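Local coordinates for succinyl-CoA ligase (ADP-forming) subunit alpha (Methanosaeta concilii, PDB 6HXI), which binds coenzyme A and joins, in one chain, a part of the CoA-ligase family to a largely helical part of the citrate synthase family, at residues B[229-234]-B[303-308]; B[254-259]-B[310-315]; B[411-416]-B[580-585]; B[499-504]-B[538-543]. One frame throughout, in Å; residues are numbered along the deposited sequence. Where two conformers were deposited one is given.

Contact 1 of 4, residues B[229-234]-B[303-308]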
loop_
_atom_site.group_PDB
_atom_site.type_symbol
_atom_site.label_atom_id
_atom_site.label_comp_id
_atom_site.label_asym_id
_atom_site.label_seq_id
_atom_site.Cartn_x
_atom_site.Cartn_y
_atom_site.Cartn_z
ATOM N N ALA B 229 -38.151 50.215 26.541
ATOM C CA ALA B 229 -37.513 49.851 27.806
ATOM C C ALA B 229 -36.010 49.895 27.632
ATOM O O ALA B 229 -35.507 49.380 26.637
ATOM C CB ALA B 229 -37.952 48.456 28.231
ATOM N N CYS B 230 -35.282 50.525 28.566
ATOM C CA CYS B 230 -33.826 50.501 28.451
ATOM C C CYS B 230 -33.117 50.324 29.777
ATOM O O CYS B 230 -33.656 50.620 30.833
ATOM C CB CYS B 230 -33.275 51.685 27.669
ATOM S SG CYS B 230 -33.406 53.256 28.518
ATOM N N LEU B 231 -31.925 49.763 29.701
ATOM C CA LEU B 231 -31.081 49.478 30.846
ATOM C C LEU B 231 -29.678 49.994 30.539
ATOM O O LEU B 231 -29.008 49.459 29.669
ATOM C CB LEU B 231 -31.073 47.958 31.092
ATOM C CG LEU B 231 -30.427 47.438 32.370
ATOM C CD1 LEU B 231 -31.225 47.835 33.601
ATOM C CD2 LEU B 231 -30.258 45.906 32.301
ATOM N N GLY B 232 -29.288 51.064 31.210
ATOM C CA GLY B 232 -27.975 51.668 31.057
ATOM C C GLY B 232 -27.070 51.352 32.228
ATOM O O GLY B 232 -27.394 50.486 33.048
ATOM N N GLU B 233 -25.913 52.035 32.293
ATOM C CA GLU B 233 -24.931 51.890 33.382
ATOM C C GLU B 233 -24.106 53.168 33.547
ATOM O O GLU B 233 -24.068 54.005 32.641
ATOM C CB GLU B 233 -24.030 50.631 33.217
ATOM C CG GLU B 233 -23.057 50.701 32.062
ATOM C CD GLU B 233 -22.071 49.562 31.883
ATOM O OE1 GLU B 233 -22.105 48.583 32.672
ATOM O OE2 GLU B 233 -21.239 49.670 30.950
ATOM N N LEU B 234 -23.445 53.310 34.697
ATOM C CA LEU B 234 -22.579 54.445 35.012
ATOM C C LEU B 234 -21.428 54.585 34.000
ATOM O O LEU B 234 -21.094 53.610 33.298
ATOM C CB LEU B 234 -22.050 54.338 36.450
ATOM C CG LEU B 234 -20.883 53.395 36.747
ATOM C CD1 LEU B 234 -20.498 53.504 38.186
ATOM C CD2 LEU B 234 -21.220 51.927 36.446
ATOM N N ARG B 303 -37.308 51.685 41.645
ATOM C CA ARG B 303 -36.566 51.988 42.887
ATOM C C ARG B 303 -35.156 51.354 42.820
ATOM O O ARG B 303 -34.185 51.939 43.301
ATOM C CB ARG B 303 -37.362 51.459 44.106
ATOM C CG ARG B 303 -37.036 52.082 45.479
ATOM C CD ARG B 303 -35.967 51.338 46.283
ATOM N NE ARG B 303 -36.055 49.878 46.153
ATOM C CZ ARG B 303 -35.065 49.031 46.425
ATOM N NH1 ARG B 303 -33.894 49.485 46.860
ATOM N NH2 ARG B 303 -35.233 47.727 46.257
ATOM N N SER B 304 -35.062 50.163 42.217
ATOM C CA SER B 304 -33.819 49.388 41.994
ATOM C C SER B 304 -34.031 48.428 40.820
ATOM O O SER B 304 -35.137 48.380 40.268
ATOM C CB SER B 304 -33.417 48.613 43.252
ATOM O OG SER B 304 -34.152 47.414 43.434
ATOM N N PHE B 305 -32.989 47.648 40.441
ATOM C CA PHE B 305 -33.146 46.662 39.367
ATOM C C PHE B 305 -34.222 45.577 39.690
ATOM O O PHE B 305 -34.893 45.083 38.778
ATOM C CB PHE B 305 -31.809 46.033 38.947
ATOM C CG PHE B 305 -31.972 45.094 37.775
ATOM C CD1 PHE B 305 -32.131 45.590 36.485
ATOM C CD2 PHE B 305 -32.046 43.722 37.971
ATOM C CE1 PHE B 305 -32.336 44.725 35.409
ATOM C CE2 PHE B 305 -32.265 42.855 36.896
ATOM C CZ PHE B 305 -32.412 43.362 35.623
ATOM N N ASP B 306 -34.405 45.257 40.986
ATOM C CA ASP B 306 -35.392 44.292 41.478
ATOM C C ASP B 306 -36.822 44.593 41.008
ATOM O O ASP B 306 -37.552 43.657 40.639
ATOM C CB ASP B 306 -35.337 44.210 43.006
ATOM C CG ASP B 306 -34.129 43.441 43.494
ATOM O OD1 ASP B 306 -33.006 43.975 43.389
ATOM O OD2 ASP B 306 -34.301 42.290 43.940
ATOM N N ASP B 307 -37.213 45.892 40.992
ATOM C CA ASP B 307 -38.544 46.246 40.513
ATOM C C ASP B 307 -38.555 46.751 39.029
ATOM O O ASP B 307 -39.436 47.528 38.684
ATOM C CB ASP B 307 -39.282 47.204 41.479
ATOM C CG ASP B 307 -38.528 48.431 41.943
ATOM O OD1 ASP B 307 -37.410 48.273 42.486
ATOM O OD2 ASP B 307 -39.106 49.538 41.877
ATOM N N TYR B 308 -37.637 46.248 38.134
ATOM C CA TYR B 308 -37.644 46.603 36.695
ATOM C C TYR B 308 -38.898 46.007 36.021
ATOM O O TYR B 308 -39.672 46.745 35.410
ATOM C CB TYR B 308 -36.351 46.143 35.954
ATOM C CG TYR B 308 -36.166 46.779 34.589
ATOM C CD1 TYR B 308 -36.740 46.218 33.449
ATOM C CD2 TYR B 308 -35.442 47.958 34.438
ATOM C CE1 TYR B 308 -36.589 46.808 32.194
ATOM C CE2 TYR B 308 -35.275 48.554 33.185
ATOM C CZ TYR B 308 -35.848 47.972 32.068
ATOM O OH TYR B 308 -35.683 48.562 30.842
#
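A tyrosine hydroxyl reaching the backbone of an inner β-strand is the unusual feature here. Tyr308 OH gives a weak hydrogen bond to Cys230 O at 2.9 Å, although the backbone of Cys230 is already paired with Val256 and Trp258 of the neighbouring strand. Cys230 O lies in the plane of the phenol ring, at its edge, 3.5 Å from Tyr308 CE2. Tyr308 stands at the start of helix 308-322, and its CG, anti to the backbone N (chi1 -166°), carries the ring across to strand 227-233. Ala229 CB lies 3.5 Å from Tyr308 OH. Leu231, whose CB is directed toward 303-308, touches the edge of the Phe305 ring near its plane with CD1, 3.8 Å from Phe305 CE1 and 4.1 Å from Tyr308 CE2. The leucine branch and the Phe305 side chain cross at about a right angle.

The turn that presents these aromatics is shaped by Asp307, just before the helix. Asp307 OD2 accepts from Arg303 N at 2.8 Å and Asp307 OD1 from Ser304 N at 3.0 Å, while Ser304 OG accepts from Asp306 N in an ST turn. Met181 and Trp258 pack against both Leu231 and Phe305, and Phe305 also touches Ile285 of the neighbouring citrate lyase chain. The contact thus joins the mixed sheet of the CoA-ligase-family part to the loop entering helix 308-322. It is mainly apolar and buried, with the phenol as its polar tip: a carbonyl engaged in the sheet receives a second, weak donor, and the buried hydroxyl gains a partner for its proton.

Contact 2 of 4, residues B[254-259]-B[310-315]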
loop_
_atom_site.group_PDB
_atom_site.type_symbol
_atom_site.label_atom_id
_atom_site.label_comp_id
_atom_site.label_asym_id
_atom_site.label_seq_id
_atom_site.Cartn_x
_atom_site.Cartn_y
_atom_site.Cartn_z
ATOM N N PRO B 254 -44.284 55.483 26.011
ATOM C CA PRO B 254 -43.782 55.365 27.395
ATOM C C PRO B 254 -42.458 54.599 27.452
ATOM O O PRO B 254 -42.319 53.559 26.816
ATOM C CB PRO B 254 -44.935 54.695 28.148
ATOM C CG PRO B 254 -45.713 53.991 27.110
ATOM C CD PRO B 254 -45.552 54.740 25.828
ATOM N N LEU B 255 -41.462 55.177 28.147
ATOM C CA LEU B 255 -40.106 54.650 28.285
ATOM C C LEU B 255 -39.753 54.229 29.719
ATOM O O LEU B 255 -39.731 55.076 30.614
ATOM C CB LEU B 255 -39.088 55.697 27.776
ATOM C CG LEU B 255 -37.630 55.219 27.664
ATOM C CD1 LEU B 255 -37.128 55.343 26.260
ATOM C CD2 LEU B 255 -36.727 55.974 28.619
ATOM N N VAL B 256 -39.437 52.933 29.921
ATOM C CA VAL B 256 -38.985 52.388 31.213
ATOM C C VAL B 256 -37.471 52.529 31.186
ATOM O O VAL B 256 -36.846 52.188 30.183
ATOM C CB VAL B 256 -39.427 50.919 31.470
ATOM C CG1 VAL B 256 -38.903 50.411 32.809
ATOM C CG2 VAL B 256 -40.950 50.773 31.406
ATOM N N ALA B 257 -36.876 53.066 32.251
ATOM C CA ALA B 257 -35.430 53.261 32.265
ATOM C C ALA B 257 -34.772 52.964 33.601
ATOM O O ALA B 257 -35.274 53.363 34.643
ATOM C CB ALA B 257 -35.103 54.678 31.837
ATOM N N TRP B 258 -33.620 52.279 33.560
ATOM C CA TRP B 258 -32.820 52.004 34.747
ATOM C C TRP B 258 -31.337 52.045 34.416
ATOM O O TRP B 258 -30.915 51.476 33.412
ATOM C CB TRP B 258 -33.216 50.699 35.467
ATOM C CG TRP B 258 -32.392 50.462 36.708
ATOM C CD1 TRP B 258 -31.375 49.561 36.859
ATOM C CD2 TRP B 258 -32.421 51.240 37.914
ATOM N NE1 TRP B 258 -30.802 49.698 38.101
ATOM C CE2 TRP B 258 -31.423 50.722 38.770
ATOM C CE3 TRP B 258 -33.204 52.316 38.360
ATOM C CZ2 TRP B 258 -31.197 51.236 40.052
ATOM C CZ3 TRP B 258 -32.973 52.833 39.625
ATOM C CH2 TRP B 258 -31.989 52.288 40.462
ATOM N N VAL B 259 -30.555 52.737 35.261
ATOM C CA VAL B 259 -29.107 52.866 35.115
ATOM C C VAL B 259 -28.439 52.132 36.295
ATOM O O VAL B 259 -28.675 52.464 37.459
ATOM C CB VAL B 259 -28.647 54.347 34.972
ATOM C CG1 VAL B 259 -27.132 54.437 34.836
ATOM C CG2 VAL B 259 -29.329 55.027 33.784
ATOM N N GLU B 310 -41.620 44.906 37.319
ATOM C CA GLU B 310 -42.856 45.477 37.846
ATOM C C GLU B 310 -43.215 46.786 37.113
ATOM O O GLU B 310 -44.365 46.954 36.706
ATOM C CB GLU B 310 -42.819 45.612 39.374
ATOM C CG GLU B 310 -44.099 46.174 39.999
ATOM C CD GLU B 310 -45.444 45.681 39.475
ATOM O OE1 GLU B 310 -46.356 46.529 39.324
ATOM O OE2 GLU B 310 -45.595 44.461 39.219
ATOM N N MET B 311 -42.217 47.660 36.867
ATOM C CA MET B 311 -42.409 48.903 36.114
ATOM C C MET B 311 -42.863 48.564 34.669
ATOM O O MET B 311 -43.774 49.206 34.143
ATOM C CB MET B 311 -41.122 49.743 36.131
ATOM C CG MET B 311 -41.311 51.167 35.660
ATOM S SD MET B 311 -42.603 52.101 36.523
ATOM C CE MET B 311 -41.904 52.198 38.183
ATOM N N VAL B 312 -42.274 47.506 34.072
ATOM C CA VAL B 312 -42.656 47.002 32.742
ATOM C C VAL B 312 -44.151 46.591 32.787
ATOM O O VAL B 312 -44.916 47.011 31.924
ATOM C CB VAL B 312 -41.711 45.853 32.253
ATOM C CG1 VAL B 312 -42.313 45.063 31.096
ATOM C CG2 VAL B 312 -40.346 46.400 31.867
ATOM N N ARG B 313 -44.549 45.812 33.820
ATOM C CA ARG B 313 -45.918 45.335 34.057
ATOM C C ARG B 313 -46.900 46.495 34.173
ATOM O O ARG B 313 -47.987 46.423 33.601
ATOM C CB ARG B 313 -45.980 44.452 35.318
ATOM C CG ARG B 313 -47.283 43.692 35.516
ATOM C CD ARG B 313 -47.061 42.538 36.470
ATOM N NE ARG B 313 -48.249 41.700 36.631
ATOM C CZ ARG B 313 -48.222 40.378 36.790
ATOM N NH1 ARG B 313 -47.065 39.723 36.786
ATOM N NH2 ARG B 313 -49.352 39.700 36.950
ATOM N N GLN B 314 -46.496 47.566 34.880
ATOM C CA GLN B 314 -47.295 48.766 35.107
ATOM C C GLN B 314 -47.557 49.525 33.811
ATOM O O GLN B 314 -48.691 49.932 33.571
ATOM C CB GLN B 314 -46.612 49.672 36.140
ATOM C CG GLN B 314 -47.035 49.394 37.571
ATOM C CD GLN B 314 -46.222 50.204 38.546
ATOM O OE1 GLN B 314 -45.336 49.674 39.217
ATOM N NE2 GLN B 314 -46.473 51.512 38.609
ATOM N N VAL B 315 -46.505 49.717 32.993
ATOM C CA VAL B 315 -46.580 50.433 31.719
ATOM C C VAL B 315 -47.362 49.626 30.665
ATOM O O VAL B 315 -48.149 50.216 29.922
ATOM C CB VAL B 315 -45.188 50.891 31.225
ATOM C CG1 VAL B 315 -45.276 51.527 29.851
ATOM C CG2 VAL B 315 -44.558 51.871 32.212
#
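Helix 308-322 packs on strand 255-260 in an α/β layer of the CoA-ligase-family part, where this is the last strand counted in the mixed sheet, though the backbone of Tyr300 pairs along its outer side. The helix segment runs nearly antiparallel to the strand segment, at 169°, with axes 9.1 Å apart. Val256 is the centre of the contact. Its two methyls divide the work: Val256 CG1, anti to the backbone N (chi1 179°), sits 3.8 Å from Met311 CG, and Val256 CG2 meets Val315 CG2 at 3.9 Å. The two valines slide past each other in opposite directions, while the methionine crosses Val256 obliquely. Met311 touches with the root of its chain, since bends at chi2 and chi3 lead its sulfur end away. Val312 makes a looser approach, its CG2 4.4 Å from Val256 CG1. One turn along the helix from Met311, Val315 uses its other branch on the proline before the strand, with CG1 3.6 Å from Pro254 CB.

Leu255 and Ala257 alternate to the other side of the sheet and rest on Phe294 of helix 287-297, so the strand is sandwiched between two helices. The fit rests on complementary aliphatic surfaces, with no hydrogen bond between the two segments.

Contact 3 of 4, residues B[411-416]-B[580-585]. With ACT (acetate ion), chain L.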
loop_
_atom_site.group_PDB
_atom_site.type_symbol
_atom_site.label_atom_id
_atom_site.label_comp_id
_atom_site.label_asym_id
_atom_site.label_seq_id
_atom_site.Cartn_x
_atom_site.Cartn_y
_atom_site.Cartn_z
ATOM N N ILE B 411 19.977 -5.101 12.875
ATOM C CA ILE B 411 20.463 -6.202 12.018
ATOM C C ILE B 411 19.649 -6.346 10.755
ATOM O O ILE B 411 20.213 -6.632 9.701
ATOM C CB ILE B 411 20.531 -7.498 12.870
ATOM C CG1 ILE B 411 21.808 -7.370 13.776
ATOM C CG2 ILE B 411 20.537 -8.805 11.992
ATOM C CD1 ILE B 411 22.046 -8.385 14.801
ATOM N N VAL B 412 18.312 -6.149 10.843
ATOM C CA VAL B 412 17.466 -6.300 9.661
ATOM C C VAL B 412 17.225 -4.958 8.937
ATOM O O VAL B 412 16.489 -4.954 7.953
ATOM C CB VAL B 412 16.146 -7.073 9.920
ATOM C CG1 VAL B 412 16.401 -8.417 10.616
ATOM C CG2 VAL B 412 15.133 -6.239 10.722
ATOM N N ALA B 413 17.824 -3.837 9.394
ATOM C CA ALA B 413 17.596 -2.494 8.814
ATOM C C ALA B 413 17.710 -2.469 7.282
ATOM O O ALA B 413 16.857 -1.906 6.611
ATOM C CB ALA B 413 18.500 -1.462 9.431
ATOM N N ASP B 414 18.714 -3.140 6.754
ATOM C CA ASP B 414 18.878 -3.210 5.327
ATOM C C ASP B 414 19.729 -4.376 4.923
ATOM O O ASP B 414 20.642 -4.724 5.630
ATOM C CB ASP B 414 19.530 -1.927 4.772
ATOM C CG ASP B 414 19.141 -1.770 3.314
ATOM O OD1 ASP B 414 17.912 -1.749 3.025
ATOM O OD2 ASP B 414 20.055 -1.834 2.446
ATOM N N HIS B 415 19.488 -4.901 3.736
ATOM C CA HIS B 415 20.277 -5.963 3.169
ATOM C C HIS B 415 20.604 -5.653 1.683
ATOM O O HIS B 415 20.744 -6.554 0.870
ATOM C CB HIS B 415 19.634 -7.346 3.384
ATOM C CG HIS B 415 20.636 -8.468 3.296
ATOM N ND1 HIS B 415 21.921 -8.355 3.838
ATOM C CD2 HIS B 415 20.503 -9.701 2.768
ATOM C CE1 HIS B 415 22.516 -9.515 3.602
ATOM N NE2 HIS B 415 21.712 -10.345 2.931
ATOM N N GLY B 416 20.838 -4.384 1.391
ATOM C CA GLY B 416 21.239 -3.951 0.060
ATOM C C GLY B 416 20.017 -3.698 -0.798
ATOM O O GLY B 416 18.873 -4.022 -0.420
ATOM N N ARG B 580 13.168 -3.288 8.480
ATOM C CA ARG B 580 13.505 -3.138 7.053
ATOM C C ARG B 580 12.952 -1.806 6.459
ATOM O O ARG B 580 13.486 -1.337 5.467
ATOM C CB ARG B 580 13.117 -4.389 6.248
ATOM C CG ARG B 580 13.522 -4.409 4.759
ATOM C CD ARG B 580 15.018 -4.129 4.530
ATOM N NE ARG B 580 15.788 -5.099 5.313
ATOM C CZ ARG B 580 16.135 -6.295 4.881
ATOM N NH1 ARG B 580 16.734 -7.150 5.696
ATOM N NH2 ARG B 580 15.935 -6.632 3.614
ATOM N N SER B 581 12.039 -1.104 7.170
ATOM C CA SER B 581 11.518 0.210 6.756
ATOM C C SER B 581 12.616 1.220 6.716
ATOM O O SER B 581 12.582 2.127 5.908
ATOM C CB SER B 581 10.461 0.693 7.745
ATOM O OG SER B 581 9.299 0.003 7.318
ATOM N N ILE B 582 13.540 1.104 7.640
ATOM C CA ILE B 582 14.687 1.961 7.722
ATOM C C ILE B 582 15.462 1.927 6.423
ATOM O O ILE B 582 15.808 2.989 5.945
ATOM C CB ILE B 582 15.627 1.559 8.924
ATOM C CG1 ILE B 582 14.903 1.772 10.262
ATOM C CG2 ILE B 582 16.910 2.393 8.893
ATOM C CD1 ILE B 582 15.561 1.084 11.515
ATOM N N GLY B 583 15.866 0.741 5.962
ATOM C CA GLY B 583 16.655 0.646 4.724
ATOM C C GLY B 583 15.808 0.976 3.502
ATOM O O GLY B 583 16.298 1.563 2.532
ATOM N N LEU B 584 14.515 0.689 3.573
ATOM C CA LEU B 584 13.573 1.023 2.440
ATOM C C LEU B 584 13.497 2.543 2.249
ATOM O O LEU B 584 13.765 3.016 1.166
ATOM C CB LEU B 584 12.184 0.387 2.586
ATOM C CG LEU B 584 11.853 -0.997 1.978
ATOM C CD1 LEU B 584 12.974 -2.001 2.048
ATOM C CD2 LEU B 584 10.597 -1.569 2.610
ATOM N N ILE B 585 13.270 3.288 3.325
ATOM C CA ILE B 585 13.272 4.769 3.353
ATOM C C ILE B 585 14.667 5.258 2.871
ATOM O O ILE B 585 14.756 6.137 2.026
ATOM C CB ILE B 585 12.922 5.276 4.782
ATOM C CG1 ILE B 585 11.391 4.975 5.097
ATOM C CG2 ILE B 585 13.210 6.796 4.884
ATOM C CD1 ILE B 585 10.975 4.964 6.584
HETATM C C ACT L . 16.644 -10.318 3.712
HETATM O O ACT L . 17.769 -10.564 4.266
HETATM O OXT ACT L . 16.422 -9.323 2.976
HETATM C CH3 ACT L . 15.465 -11.325 3.950
#
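The guanidinium of Arg580 lies with one face against backbone: Asp414 CA and His415 N cover it, the latter over its centre, while Val412 O and an oxygen of an acetate ion, probably from the crystallisation liquor, sit at its edge near the plane. Arg580 NE donates to Val412 O at 2.7 Å, nearly straight (161°) and in both the guanidinium and carbonyl planes; Arg580 NH1 adds a weak bond at 3.2 Å to that same oxygen. Arg580 NH2 holds acetate OXT at 2.8 Å (167°). The other acetate oxygen approaches the His415 ring obliquely, ACT O to CD2 3.2 Å. Bends at chi2 and chi3 curl the arginine chain so that its NE reaches the Val412 carbonyl.

Gly583 lets the backbones close up. Gly583 N gives a weak bond to Ala413 O at 2.9 Å, and Asp414 OD1 lies 3.2 Å from Gly583 CA, where a β-carbon would clash with both oxygens. Asp414 OD2 takes Gly416 N at 2.9 Å and also pairs with His587 and with Ser360 of the second subunit. Trp392 of that subunit bonds Ile582 O. The result is an Asx turn after helix 399-412, packed closely on a helix glycine at a subunit interface of the α-helical citrate-synthase-type fold.

Contact 4 of 4, residues B[499-504]-B[538-543]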
loop_
_atom_site.group_PDB
_atom_site.type_symbol
_atom_site.label_atom_id
_atom_site.label_comp_id
_atom_site.label_asym_id
_atom_site.label_seq_id
_atom_site.Cartn_x
_atom_site.Cartn_y
_atom_site.Cartn_z
ATOM N N ASP B 499 27.977 -16.120 8.874
ATOM C CA ASP B 499 27.268 -14.849 8.673
ATOM C C ASP B 499 27.407 -14.062 9.996
ATOM O O ASP B 499 27.080 -14.586 11.069
ATOM C CB ASP B 499 25.785 -15.056 8.321
ATOM C CG ASP B 499 24.997 -13.772 8.078
ATOM O OD1 ASP B 499 25.371 -12.728 8.646
ATOM O OD2 ASP B 499 23.985 -13.821 7.343
ATOM N N LYS B 500 27.945 -12.829 9.920
ATOM C CA LYS B 500 28.147 -12.006 11.113
ATOM C C LYS B 500 26.830 -11.651 11.832
ATOM O O LYS B 500 26.808 -11.678 13.062
ATOM C CB LYS B 500 28.980 -10.752 10.817
ATOM C CG LYS B 500 30.034 -10.485 11.900
ATOM C CD LYS B 500 31.336 -11.279 11.678
ATOM C CE LYS B 500 32.537 -10.490 12.142
ATOM N NZ LYS B 500 33.778 -10.856 11.399
ATOM N N ARG B 501 25.744 -11.386 11.063
ATOM C CA ARG B 501 24.414 -11.036 11.574
ATOM C C ARG B 501 23.922 -12.090 12.565
ATOM O O ARG B 501 23.378 -11.729 13.611
ATOM C CB ARG B 501 23.396 -10.881 10.436
ATOM C CG ARG B 501 23.748 -9.855 9.358
ATOM C CD ARG B 501 22.554 -9.501 8.464
ATOM N NE ARG B 501 22.290 -10.479 7.399
ATOM C CZ ARG B 501 21.129 -10.577 6.747
ATOM N NH1 ARG B 501 20.115 -9.768 7.049
ATOM N NH2 ARG B 501 20.961 -11.505 5.815
ATOM N N VAL B 502 24.156 -13.385 12.248
ATOM C CA VAL B 502 23.789 -14.575 13.027
ATOM C C VAL B 502 24.613 -14.637 14.253
ATOM O O VAL B 502 24.085 -14.883 15.333
ATOM C CB VAL B 502 23.948 -15.890 12.193
ATOM C CG1 VAL B 502 23.846 -17.145 13.057
ATOM C CG2 VAL B 502 22.969 -15.954 11.034
ATOM N N GLN B 503 25.921 -14.477 14.102
ATOM C CA GLN B 503 26.836 -14.619 15.220
ATOM C C GLN B 503 26.632 -13.541 16.258
ATOM O O GLN B 503 26.660 -13.848 17.443
ATOM C CB GLN B 503 28.297 -14.727 14.755
ATOM C CG GLN B 503 29.234 -15.473 15.732
ATOM C CD GLN B 503 28.684 -16.760 16.329
ATOM O OE1 GLN B 503 28.541 -17.802 15.654
ATOM N NE2 GLN B 503 28.382 -16.708 17.628
ATOM N N LEU B 504 26.345 -12.309 15.812
ATOM C CA LEU B 504 26.033 -11.186 16.699
ATOM C C LEU B 504 24.782 -11.502 17.557
ATOM O O LEU B 504 24.814 -11.293 18.759
ATOM C CB LEU B 504 25.831 -9.896 15.879
ATOM C CG LEU B 504 27.140 -9.244 15.389
ATOM C CD1 LEU B 504 26.984 -8.638 13.965
ATOM C CD2 LEU B 504 27.655 -8.218 16.399
ATOM N N LEU B 538 22.504 -22.077 10.286
ATOM C CA LEU B 538 21.344 -21.397 10.826
ATOM C C LEU B 538 21.502 -19.961 10.311
ATOM O O LEU B 538 22.517 -19.319 10.584
ATOM C CB LEU B 538 21.421 -21.468 12.353
ATOM C CG LEU B 538 20.166 -21.213 13.152
ATOM C CD1 LEU B 538 18.994 -22.153 12.733
ATOM C CD2 LEU B 538 20.476 -21.318 14.639
ATOM N N ASN B 539 20.595 -19.538 9.425
ATOM C CA ASN B 539 20.641 -18.213 8.832
ATOM C C ASN B 539 20.015 -17.140 9.791
ATOM O O ASN B 539 19.557 -17.487 10.885
ATOM C CB ASN B 539 20.011 -18.229 7.421
ATOM C CG ASN B 539 18.519 -18.462 7.365
ATOM O OD1 ASN B 539 17.747 -17.973 8.177
ATOM N ND2 ASN B 539 18.065 -19.164 6.349
ATOM N N VAL B 540 20.029 -15.852 9.377
ATOM C CA VAL B 540 19.538 -14.702 10.161
ATOM C C VAL B 540 18.065 -14.852 10.514
ATOM O O VAL B 540 17.712 -14.611 11.669
ATOM C CB VAL B 540 19.852 -13.307 9.512
ATOM C CG1 VAL B 540 19.573 -12.168 10.479
ATOM C CG2 VAL B 540 21.309 -13.236 9.103
ATOM N N ASP B 541 17.217 -15.232 9.528
ATOM C CA ASP B 541 15.789 -15.415 9.729
ATOM C C ASP B 541 15.476 -16.509 10.739
ATOM O O ASP B 541 14.618 -16.306 11.589
ATOM C CB ASP B 541 15.045 -15.631 8.398
ATOM C CG ASP B 541 14.969 -14.368 7.551
ATOM O OD1 ASP B 541 15.832 -13.478 7.730
ATOM O OD2 ASP B 541 14.058 -14.274 6.702
ATOM N N GLY B 542 16.212 -17.613 10.675
ATOM C CA GLY B 542 16.078 -18.716 11.619
ATOM C C GLY B 542 16.430 -18.294 13.016
ATOM O O GLY B 542 15.677 -18.548 13.960
ATOM N N CYS B 543 17.561 -17.605 13.127
ATOM C CA CYS B 543 18.111 -17.077 14.355
ATOM C C CYS B 543 17.111 -16.155 15.089
ATOM O O CYS B 543 16.942 -16.300 16.290
ATOM C CB CYS B 543 19.418 -16.356 14.059
ATOM S SG CYS B 543 20.468 -16.136 15.505
#
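Van der Waals packing joins two helix starts in the helical, citrate-synthase-family part. Val502 CG2 rests on peptide atoms leading into helix 540-555, 3.4 Å from Val540 N, and the same methyl of Val502 meets Val540 CG2 at 3.7 Å. Farther along, Val502 CG1 approaches Cys543 SG.

A second kind of contact sets a methyl against charged groups. Val540 CG2, anti to its carbonyl carbon, sits over one face of the Arg501 guanidinium toward the rim, 3.4 Å from Arg501 NE, and also 3.3 Å from Asp499 OD2. Both polar side chains cross the valine at about a right angle, and they form a long salt bridge, Arg501 NE to Asp499 OD2 at 3.7 Å. The His415 ring lies on the other side of the guanidinium, and Ile411 touches both Arg501 and Val540.

The capping bonds are internal to each segment. Asp499 OD1 accepts from Arg501 N at 2.8 Å, and Asn539 OD1 from Gly542 N at 3.0 Å, nearly straight (163°). Asn539 ND2 is held by Gly489 O, and this side chain lies about 7 Å from a bound coenzyme A. The valine methyl, lying against both partners of the ion pair, may strengthen their attraction by displacing water.

In the fold
Contact 1 closes the loop from 229-234 to 303-308, and contact 2 the one from 254-259 to 310-315, which crosses it. Strands 227-233 and 255-260 are neighbours in one sheet, and the chain then returns through 303-308 into helix 308-322 to pack on both. The two centres are 8 Å apart and the contacts touch. The chain next enters the helical, citrate-synthase-family part, on the opposite side of its centre. Contact 3 closes a long loop from 411-416 to 580-585, and contact 4 closes a shorter one within it, between the starts of helices 500-512 and 540-555. Contacts 3 and 4 touch through Ile411 and His415, and both border the second subunit.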